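Local coordinates for WYL1 (Ruminococcus sp., PDB 6OAW), which is an accessory WYL-domain protein of the Type VI-D CRISPR-Cas system and probably modulates the activity of the effector, at residues V312-K317 with N344-P349; M235-V240 with Y257-L262; S7-K12 with Y152-Y157. One frame throughout, in Å; residues are numbered along the deposited sequence. Where two conformers were deposited one is given.

The three contacts lie far apart and share no strand or helix. Contact 3 comes first along the chain, then contact 2, then contact 1. Contact 3 packs the N-terminal loop on helix 151-156. Contact 2 lies near the centre of the chain and joins two strands of a large antiparallel sheet. Contact 1 pairs two strands of a separate three-stranded sheet in the C-terminal part. The centres of contacts 1 and 2 are about 29 Å apart, and those of contacts 2 and 3 about 36 Å. The centres of contacts 1 and 3 are about 60 Å apart, on opposite sides of the chain's centre. Each therefore belongs to a different part of an elongated molecule.

Contact 1 (V312-K317 with N344-P349); sequences VYLTEK and NEFISP
Phe346 lays the CD1 and CE1 side of its ring against Val312. Val312 CG2 comes to 3.7 Å from Phe346 CD1, and the two side chains cross at about a right angle. Leu314 meets the same ring at its edge, with CD1 4.4 Å from Phe346 CZ. Leu314 also covers the amide of Asn344: its CG is 3.7 Å from Asn344 ND2. The Asn344 CG lies beside the backbone N (chi1 -62°), and the amide end reaches across to Leu314. The amide is buried but not without partners, since its OD1 accepts from the backbone N of Lys339. The backbones pair Val312 with Asn344 as an antiparallel hydrogen-bonded pair. Val312 N gives a nearly straight bond to Asn344 O, 2.9 Å long (172°). Asn344 N returns one of 2.8 Å to Val312 O. Between the short strand segments the directions differ by 131°, so the pair is well twisted. Helix 350-357 packs against Val312, Leu314 and Phe346; its Phe357 meets the Phe346 ring edge-to-face. Strand 310-314 is the middle of an antiparallel three-stranded sheet, with 342-346 along one side and 364-368 along the other.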
loop_
_atom_site.group_PDB
_atom_site.type_symbol
_atom_site.label_atom_id
_atom_site.label_comp_id
_atom_site.label_asym_id
_atom_site.label_seq_id
_atom_site.Cartn_x
_atom_site.Cartn_y
_atom_site.Cartn_z
ATOM N N VAL B 312 -21.443 10.924 -22.691
ATOM C CA VAL B 312 -21.029 11.776 -21.539
ATOM C C VAL B 312 -20.582 13.138 -22.054
ATOM O O VAL B 312 -19.663 13.175 -22.849
ATOM C CB VAL B 312 -19.912 11.125 -20.703
ATOM C CG1 VAL B 312 -19.670 11.917 -19.438
ATOM C CG2 VAL B 312 -20.262 9.698 -20.359
ATOM N N TYR B 313 -21.236 14.205 -21.592
ATOM C CA TYR B 313 -20.812 15.599 -21.853
ATOM C C TYR B 313 -19.685 15.920 -20.878
ATOM O O TYR B 313 -19.924 15.813 -19.651
ATOM C CB TYR B 313 -21.961 16.586 -21.694
ATOM C CG TYR B 313 -21.583 18.003 -22.019
ATOM C CD1 TYR B 313 -21.638 18.469 -23.318
ATOM C CD2 TYR B 313 -21.163 18.878 -21.031
ATOM C CE1 TYR B 313 -21.272 19.764 -23.633
ATOM C CE2 TYR B 313 -20.811 20.184 -21.328
ATOM C CZ TYR B 313 -20.850 20.623 -22.635
ATOM O OH TYR B 313 -20.516 21.920 -22.942
ATOM N N LEU B 314 -18.499 16.233 -21.410
ATOM C CA LEU B 314 -17.345 16.704 -20.598
ATOM C C LEU B 314 -17.187 18.204 -20.824
ATOM O O LEU B 314 -17.244 18.622 -21.984
ATOM C CB LEU B 314 -16.069 15.982 -21.023
ATOM C CG LEU B 314 -16.104 14.465 -20.935
ATOM C CD1 LEU B 314 -14.777 13.901 -21.373
ATOM C CD2 LEU B 314 -16.405 14.005 -19.543
ATOM N N THR B 315 -17.042 18.983 -19.755
ATOM C CA THR B 315 -16.551 20.377 -19.840
ATOM C C THR B 315 -15.037 20.340 -20.023
ATOM O O THR B 315 -14.464 19.236 -20.013
ATOM C CB THR B 315 -16.901 21.184 -18.585
ATOM O OG1 THR B 315 -16.275 20.468 -17.526
ATOM C CG2 THR B 315 -18.390 21.342 -18.355
ATOM N N GLU B 316 -14.428 21.513 -20.165
ATOM C CA GLU B 316 -12.949 21.659 -20.193
ATOM C C GLU B 316 -12.391 21.079 -18.893
ATOM O O GLU B 316 -11.473 20.241 -18.960
ATOM C CB GLU B 316 -12.550 23.123 -20.368
ATOM C CG GLU B 316 -12.973 23.699 -21.700
ATOM C CD GLU B 316 -12.553 25.143 -21.869
ATOM O OE1 GLU B 316 -11.333 25.410 -21.760
ATOM O OE2 GLU B 316 -13.455 25.991 -22.042
ATOM N N LYS B 317 -12.955 21.493 -17.763
ATOM C CA LYS B 317 -12.582 20.957 -16.429
ATOM C C LYS B 317 -12.746 19.427 -16.423
ATOM O O LYS B 317 -11.888 18.747 -15.832
ATOM C CB LYS B 317 -13.410 21.646 -15.341
ATOM C CG LYS B 317 -13.285 21.020 -13.961
ATOM C CD LYS B 317 -13.672 21.933 -12.824
ATOM C CE LYS B 317 -14.074 21.145 -11.593
ATOM N NZ LYS B 317 -14.533 22.010 -10.483
ATOM N N ASN B 344 -19.223 12.959 -25.613
ATOM C CA ASN B 344 -18.211 11.933 -25.955
ATOM C C ASN B 344 -18.862 10.568 -25.794
ATOM O O ASN B 344 -19.692 10.397 -24.879
ATOM C CB ASN B 344 -16.974 12.062 -25.066
ATOM C CG ASN B 344 -16.276 13.395 -25.243
ATOM O OD1 ASN B 344 -15.327 13.482 -25.994
ATOM N ND2 ASN B 344 -16.731 14.432 -24.570
ATOM N N GLU B 345 -18.516 9.640 -26.668
ATOM C CA GLU B 345 -19.046 8.259 -26.662
ATOM C C GLU B 345 -18.014 7.359 -25.986
ATOM O O GLU B 345 -16.879 7.256 -26.463
ATOM C CB GLU B 345 -19.363 7.789 -28.080
ATOM C CG GLU B 345 -20.468 8.617 -28.705
ATOM C CD GLU B 345 -21.193 7.977 -29.875
ATOM O OE1 GLU B 345 -20.585 7.142 -30.543
ATOM O OE2 GLU B 345 -22.375 8.301 -30.069
ATOM N N PHE B 346 -18.426 6.707 -24.912
ATOM C CA PHE B 346 -17.596 5.729 -24.188
ATOM C C PHE B 346 -18.121 4.372 -24.598
ATOM O O PHE B 346 -19.339 4.288 -24.830
ATOM C CB PHE B 346 -17.589 6.061 -22.696
ATOM C CG PHE B 346 -16.767 7.283 -22.386
ATOM C CD1 PHE B 346 -17.346 8.534 -22.375
ATOM C CD2 PHE B 346 -15.403 7.185 -22.124
ATOM C CE1 PHE B 346 -16.589 9.669 -22.095
ATOM C CE2 PHE B 346 -14.645 8.319 -21.851
ATOM C CZ PHE B 346 -15.234 9.561 -21.855
ATOM N N ILE B 347 -17.222 3.415 -24.806
ATOM C CA ILE B 347 -17.560 2.044 -25.278
ATOM C C ILE B 347 -17.261 1.046 -24.162
ATOM O O ILE B 347 -17.591 -0.146 -24.329
ATOM C CB ILE B 347 -16.820 1.691 -26.589
ATOM C CG1 ILE B 347 -15.303 1.865 -26.493
ATOM C CG2 ILE B 347 -17.388 2.477 -27.766
ATOM C CD1 ILE B 347 -14.545 0.985 -27.510
ATOM N N SER B 348 -16.640 1.488 -23.071
ATOM C CA SER B 348 -16.491 0.666 -21.849
ATOM C C SER B 348 -17.887 0.286 -21.386
ATOM O O SER B 348 -18.839 1.002 -21.645
ATOM C CB SER B 348 -15.763 1.396 -20.743
ATOM O OG SER B 348 -14.526 1.898 -21.204
ATOM N N PRO B 349 -18.051 -0.830 -20.655
ATOM C CA PRO B 349 -19.361 -1.189 -20.120
ATOM C C PRO B 349 -20.019 -0.019 -19.390
ATOM O O PRO B 349 -19.366 0.751 -18.688
ATOM C CB PRO B 349 -19.034 -2.351 -19.177
ATOM C CG PRO B 349 -17.785 -2.970 -19.783
ATOM C CD PRO B 349 -16.995 -1.803 -20.331
#

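Contact 2 (M235-V240 with Y257-L262); sequences MYNYLV and YRISRL
The Tyr236 ring and the Arg258 guanidinium lie stacked face to face at the open end of a beta hairpin of strands 237-243 and 253-258. The hairpin is part of an antiparallel sheet that probably forms the Sm-like core of the WYL domain. The two planes are only 13° apart. Arg258 CZ lies 3.8 Å from the centroid of the Tyr236 ring, over its face, in a cation-pi stack. NH2 sits above the ring centre, and Tyr236 CD1 comes to 3.4 Å from Arg258 CZ. The arginine chain is bent at chi2 and chi3, and the bends bring CD and NE against Tyr236 CB. The Tyr238 ring is turned quite differently and stands steeply to the guanidinium. It meets the aliphatic part of the chain, with CE2 3.7 Å from Arg258 CD. Tyr238 and Arg258 lie on one face of the sheet and form a non-hydrogen-bonded pair. Leu239 and Tyr257 form the next, hydrogen-bonded pair on the other face. Leu239 N donates to Tyr257 O at 2.7 Å, and Tyr257 N to Leu239 O at 3.0 Å. Ile259 N gives a further bond to Asn237 O. Ile259 CD1 packs on Asn237 CB at 3.7 Å. The Asn237 amide turns to Glu181, Cys178, Arg182 and Ser230. Tyr257 OH is held by Glu245 and Ser243. Leu326 of the second subunit packs on Tyr236, so the stack lies beside the dimer contact. The guanidinium is steadied from its own segment: Arg258 NH1 donates to Ser260 OG at 2.9 Å, with the hydroxyl oxygen 26° out of the guanidinium plane.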
loop_
_atom_site.group_PDB
_atom_site.type_symbol
_atom_site.label_atom_id
_atom_site.label_comp_id
_atom_site.label_asym_id
_atom_site.label_seq_id
_atom_site.Cartn_x
_atom_site.Cartn_y
_atom_site.Cartn_z
HETATM N N MSE B 235 -6.338 -4.875 -5.687
HETATM C CA MSE B 235 -7.528 -5.029 -4.785
HETATM C C MSE B 235 -7.993 -6.491 -4.772
HETATM O O MSE B 235 -8.010 -7.074 -3.684
HETATM C CB MSE B 235 -8.661 -4.073 -5.173
HETATM C CG MSE B 235 -8.311 -2.591 -5.083
HETATM SE SE MSE B 235 -7.978 -1.918 -3.252
HETATM C CE MSE B 235 -6.042 -1.650 -2.974
ATOM N N TYR B 236 -8.342 -7.083 -5.914
ATOM C CA TYR B 236 -8.967 -8.430 -5.964
ATOM C C TYR B 236 -8.233 -9.343 -6.931
ATOM O O TYR B 236 -7.622 -8.843 -7.883
ATOM C CB TYR B 236 -10.451 -8.299 -6.328
ATOM C CG TYR B 236 -11.220 -7.488 -5.317
ATOM C CD1 TYR B 236 -11.409 -7.964 -4.024
ATOM C CD2 TYR B 236 -11.657 -6.200 -5.612
ATOM C CE1 TYR B 236 -12.060 -7.205 -3.057
ATOM C CE2 TYR B 236 -12.305 -5.427 -4.657
ATOM C CZ TYR B 236 -12.528 -5.938 -3.385
ATOM O OH TYR B 236 -13.169 -5.182 -2.442
ATOM N N ASN B 237 -8.285 -10.651 -6.659
ATOM C CA ASN B 237 -7.815 -11.717 -7.565
ATOM C C ASN B 237 -9.010 -12.306 -8.320
ATOM O O ASN B 237 -10.060 -12.555 -7.710
ATOM C CB ASN B 237 -7.045 -12.800 -6.819
ATOM C CG ASN B 237 -5.858 -12.226 -6.082
ATOM O OD1 ASN B 237 -4.817 -11.959 -6.686
ATOM N ND2 ASN B 237 -6.040 -11.979 -4.794
ATOM N N TYR B 238 -8.813 -12.573 -9.612
ATOM C CA TYR B 238 -9.822 -13.151 -10.535
ATOM C C TYR B 238 -9.238 -14.413 -11.177
ATOM O O TYR B 238 -8.073 -14.415 -11.591
ATOM C CB TYR B 238 -10.209 -12.123 -11.599
ATOM C CG TYR B 238 -10.864 -10.872 -11.081
ATOM C CD1 TYR B 238 -10.082 -9.839 -10.593
ATOM C CD2 TYR B 238 -12.244 -10.729 -11.029
ATOM C CE1 TYR B 238 -10.646 -8.680 -10.094
ATOM C CE2 TYR B 238 -12.827 -9.557 -10.555
ATOM C CZ TYR B 238 -12.026 -8.534 -10.064
ATOM O OH TYR B 238 -12.507 -7.350 -9.575
ATOM N N LEU B 239 -10.038 -15.466 -11.298
ATOM C CA LEU B 239 -9.743 -16.584 -12.223
ATOM C C LEU B 239 -10.319 -16.231 -13.591
ATOM O O LEU B 239 -11.553 -16.217 -13.730
ATOM C CB LEU B 239 -10.352 -17.888 -11.713
ATOM C CG LEU B 239 -10.200 -19.056 -12.678
ATOM C CD1 LEU B 239 -8.741 -19.298 -13.020
ATOM C CD2 LEU B 239 -10.811 -20.316 -12.095
ATOM N N VAL B 240 -9.460 -15.920 -14.554
ATOM C CA VAL B 240 -9.874 -15.830 -15.977
ATOM C C VAL B 240 -9.938 -17.254 -16.518
ATOM O O VAL B 240 -9.008 -18.015 -16.294
ATOM C CB VAL B 240 -8.955 -14.918 -16.807
ATOM C CG1 VAL B 240 -9.408 -14.873 -18.256
ATOM C CG2 VAL B 240 -8.903 -13.510 -16.242
ATOM N N TYR B 257 -14.012 -14.792 -12.709
ATOM C CA TYR B 257 -14.584 -15.031 -11.367
ATOM C C TYR B 257 -13.632 -14.524 -10.274
ATOM O O TYR B 257 -12.471 -14.955 -10.243
ATOM C CB TYR B 257 -14.843 -16.525 -11.146
ATOM C CG TYR B 257 -15.958 -17.090 -11.966
ATOM C CD1 TYR B 257 -15.757 -17.474 -13.278
ATOM C CD2 TYR B 257 -17.248 -17.150 -11.458
ATOM C CE1 TYR B 257 -16.798 -17.981 -14.047
ATOM C CE2 TYR B 257 -18.299 -17.642 -12.212
ATOM C CZ TYR B 257 -18.069 -18.056 -13.506
ATOM O OH TYR B 257 -19.105 -18.510 -14.243
ATOM N N ARG B 258 -14.125 -13.696 -9.357
ATOM C CA ARG B 258 -13.405 -13.397 -8.081
ATOM C C ARG B 258 -13.047 -14.734 -7.419
ATOM O O ARG B 258 -13.963 -15.572 -7.248
ATOM C CB ARG B 258 -14.300 -12.582 -7.141
ATOM C CG ARG B 258 -14.531 -11.142 -7.584
ATOM C CD ARG B 258 -13.499 -10.199 -7.003
ATOM N NE ARG B 258 -13.555 -10.396 -5.565
ATOM C CZ ARG B 258 -14.255 -9.691 -4.699
ATOM N NH1 ARG B 258 -14.236 -10.042 -3.421
ATOM N NH2 ARG B 258 -14.906 -8.610 -5.077
ATOM N N ILE B 259 -11.788 -14.967 -7.060
ATOM C CA ILE B 259 -11.438 -16.257 -6.407
ATOM C C ILE B 259 -12.175 -16.366 -5.069
ATOM O O ILE B 259 -12.420 -17.518 -4.624
ATOM C CB ILE B 259 -9.926 -16.486 -6.257
ATOM C CG1 ILE B 259 -9.306 -15.604 -5.179
ATOM C CG2 ILE B 259 -9.217 -16.366 -7.601
ATOM C CD1 ILE B 259 -7.842 -15.901 -4.958
ATOM N N SER B 260 -12.559 -15.245 -4.465
ATOM C CA SER B 260 -13.283 -15.230 -3.172
ATOM C C SER B 260 -14.734 -15.716 -3.331
ATOM O O SER B 260 -15.341 -15.994 -2.301
ATOM C CB SER B 260 -13.210 -13.872 -2.512
ATOM O OG SER B 260 -13.811 -12.863 -3.315
ATOM N N ARG B 261 -15.265 -15.851 -4.554
ATOM C CA ARG B 261 -16.665 -16.300 -4.784
ATOM C C ARG B 261 -16.696 -17.713 -5.386
ATOM O O ARG B 261 -17.787 -18.145 -5.787
ATOM C CB ARG B 261 -17.412 -15.286 -5.657
ATOM C CG ARG B 261 -17.352 -13.845 -5.179
ATOM C CD ARG B 261 -18.390 -13.503 -4.136
ATOM N NE ARG B 261 -19.642 -13.156 -4.795
ATOM C CZ ARG B 261 -20.002 -11.943 -5.253
ATOM N NH1 ARG B 261 -19.209 -10.889 -5.114
ATOM N NH2 ARG B 261 -21.175 -11.793 -5.851
ATOM N N LEU B 262 -15.572 -18.433 -5.421
ATOM C CA LEU B 262 -15.523 -19.880 -5.765
ATOM C C LEU B 262 -15.274 -20.690 -4.487
ATOM O O LEU B 262 -14.581 -20.198 -3.601
ATOM C CB LEU B 262 -14.432 -20.135 -6.812
ATOM C CG LEU B 262 -14.594 -19.365 -8.120
ATOM C CD1 LEU B 262 -13.359 -19.505 -8.972
ATOM C CD2 LEU B 262 -15.842 -19.818 -8.857
#

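Contact 3 (S7-K12 with Y152-Y157); sequences STFLPK and YENKVY
Phe9 turns the face of its ring to the side chain of Asn154, and this is the tight part of the contact. Its CG, anti to the carbonyl carbon (chi1 -72°), leads the ring to the helix. Asn154 OD1 stands 3.2 Å above the plane of the Phe9 ring, over its centre. The ring and amide planes are 33° apart. The same OD1 is 2.9 Å from Phe9 N, but the angle is too poor for a hydrogen bond. Further round the ring, Glu153 CB approaches CE2 of Phe9 at 4.0 Å. Tyr157 CB lies at the ring edge, 4.1 Å from Phe9 CE1. Phe164 of helix 161-172 stacks on Phe9 and also meets the Tyr157 ring. An alanine in place of Phe9 would probably leave a gap beside Asn154 and Tyr157 and deprive Phe164 of its stacking partner. The solvent side lies at Ser7, which is exposed and meets Asn154 through its backbone alone, with O 3.2 Å from Asn154 CG. Thr8 CB points away from the helix, and OG1 donates to Leu10 O. The arrangement is an aromatic cluster in a helical region, where a loop lies over the C-terminal turn of helix 151-156.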
loop_
_atom_site.group_PDB
_atom_site.type_symbol
_atom_site.label_atom_id
_atom_site.label_comp_id
_atom_site.label_asym_id
_atom_site.label_seq_id
_atom_site.Cartn_x
_atom_site.Cartn_y
_atom_site.Cartn_z
ATOM N N SER B 7 16.557 -27.392 19.339
ATOM C CA SER B 7 16.582 -27.112 17.876
ATOM C C SER B 7 15.260 -26.494 17.386
ATOM O O SER B 7 15.316 -25.738 16.399
ATOM C CB SER B 7 16.925 -28.359 17.116
ATOM O OG SER B 7 16.062 -29.428 17.475
ATOM N N THR B 8 14.126 -26.748 18.051
ATOM C CA THR B 8 12.777 -26.367 17.532
ATOM C C THR B 8 12.048 -25.404 18.481
ATOM O O THR B 8 12.355 -25.386 19.695
ATOM C CB THR B 8 11.937 -27.618 17.248
ATOM O OG1 THR B 8 11.662 -28.276 18.478
ATOM C CG2 THR B 8 12.625 -28.580 16.309
ATOM N N PHE B 9 11.114 -24.625 17.926
ATOM C CA PHE B 9 10.311 -23.617 18.668
ATOM C C PHE B 9 9.615 -24.271 19.854
ATOM O O PHE B 9 9.552 -23.663 20.927
ATOM C CB PHE B 9 9.273 -22.981 17.748
ATOM C CG PHE B 9 9.877 -22.039 16.740
ATOM C CD1 PHE B 9 10.461 -20.858 17.169
ATOM C CD2 PHE B 9 9.843 -22.322 15.387
ATOM C CE1 PHE B 9 10.997 -19.962 16.263
ATOM C CE2 PHE B 9 10.402 -21.439 14.478
ATOM C CZ PHE B 9 10.963 -20.252 14.916
ATOM N N LEU B 10 9.071 -25.464 19.623
ATOM C CA LEU B 10 8.304 -26.258 20.609
ATOM C C LEU B 10 8.859 -27.676 20.616
ATOM O O LEU B 10 9.279 -28.177 19.573
ATOM C CB LEU B 10 6.824 -26.247 20.221
ATOM C CG LEU B 10 6.120 -24.892 20.273
ATOM C CD1 LEU B 10 4.704 -25.006 19.720
ATOM C CD2 LEU B 10 6.096 -24.342 21.691
ATOM N N PRO B 11 8.891 -28.347 21.789
ATOM C CA PRO B 11 9.425 -29.700 21.880
ATOM C C PRO B 11 8.458 -30.667 21.182
ATOM O O PRO B 11 7.266 -30.380 21.139
ATOM C CB PRO B 11 9.549 -29.950 23.392
ATOM C CG PRO B 11 8.493 -29.050 24.009
ATOM C CD PRO B 11 8.352 -27.863 23.068
ATOM N N LYS B 12 8.988 -31.761 20.625
ATOM C CA LYS B 12 8.165 -32.835 20.014
ATOM C C LYS B 12 7.276 -33.368 21.141
ATOM O O LYS B 12 7.800 -33.523 22.271
ATOM C CB LYS B 12 9.045 -33.925 19.386
ATOM C CG LYS B 12 10.219 -33.455 18.537
ATOM N N TYR B 152 15.774 -22.652 9.482
ATOM C CA TYR B 152 16.314 -21.275 9.365
ATOM C C TYR B 152 15.481 -20.304 10.207
ATOM O O TYR B 152 16.044 -19.321 10.705
ATOM C CB TYR B 152 16.407 -20.860 7.898
ATOM C CG TYR B 152 17.390 -21.692 7.121
ATOM C CD1 TYR B 152 18.755 -21.556 7.314
ATOM C CD2 TYR B 152 16.954 -22.646 6.221
ATOM C CE1 TYR B 152 19.668 -22.335 6.608
ATOM C CE2 TYR B 152 17.845 -23.450 5.531
ATOM C CZ TYR B 152 19.207 -23.294 5.716
ATOM O OH TYR B 152 20.044 -24.094 4.983
ATOM N N GLU B 153 14.180 -20.556 10.357
ATOM C CA GLU B 153 13.291 -19.715 11.196
ATOM C C GLU B 153 13.749 -19.827 12.660
ATOM O O GLU B 153 13.858 -18.794 13.339
ATOM C CB GLU B 153 11.831 -20.122 10.974
ATOM C CG GLU B 153 11.304 -19.726 9.602
ATOM C CD GLU B 153 11.615 -20.677 8.450
ATOM O OE1 GLU B 153 12.112 -21.790 8.732
ATOM O OE2 GLU B 153 11.337 -20.317 7.257
ATOM N N ASN B 154 14.066 -21.032 13.110
ATOM C CA ASN B 154 14.560 -21.300 14.494
ATOM C C ASN B 154 15.816 -20.455 14.778
ATOM O O ASN B 154 15.942 -19.933 15.909
ATOM C CB ASN B 154 14.781 -22.798 14.721
ATOM C CG ASN B 154 13.500 -23.508 15.094
ATOM O OD1 ASN B 154 12.951 -23.253 16.154
ATOM N ND2 ASN B 154 13.007 -24.380 14.231
ATOM N N LYS B 155 16.686 -20.290 13.782
ATOM C CA LYS B 155 17.948 -19.521 13.909
ATOM C C LYS B 155 17.648 -18.022 13.877
ATOM O O LYS B 155 18.144 -17.301 14.753
ATOM C CB LYS B 155 18.930 -19.896 12.796
ATOM C CG LYS B 155 19.680 -21.217 12.979
ATOM C CD LYS B 155 20.640 -21.464 11.820
ATOM C CE LYS B 155 21.228 -22.859 11.795
ATOM N NZ LYS B 155 22.676 -22.832 12.084
ATOM N N VAL B 156 16.840 -17.568 12.919
ATOM C CA VAL B 156 16.498 -16.119 12.763
ATOM C C VAL B 156 15.783 -15.608 14.019
ATOM O O VAL B 156 16.090 -14.467 14.438
ATOM C CB VAL B 156 15.672 -15.860 11.495
ATOM C CG1 VAL B 156 15.023 -14.479 11.524
ATOM C CG2 VAL B 156 16.556 -16.003 10.243
ATOM N N TYR B 157 14.865 -16.397 14.579
ATOM C CA TYR B 157 13.980 -15.944 15.692
ATOM C C TYR B 157 14.500 -16.508 17.029
ATOM O O TYR B 157 13.764 -16.409 18.023
ATOM C CB TYR B 157 12.526 -16.300 15.366
ATOM C CG TYR B 157 12.025 -15.677 14.086
ATOM C CD1 TYR B 157 11.892 -14.300 13.962
ATOM C CD2 TYR B 157 11.686 -16.458 12.997
ATOM C CE1 TYR B 157 11.440 -13.709 12.793
ATOM C CE2 TYR B 157 11.253 -15.884 11.809
ATOM C CZ TYR B 157 11.114 -14.509 11.715
ATOM O OH TYR B 157 10.688 -13.941 10.554
#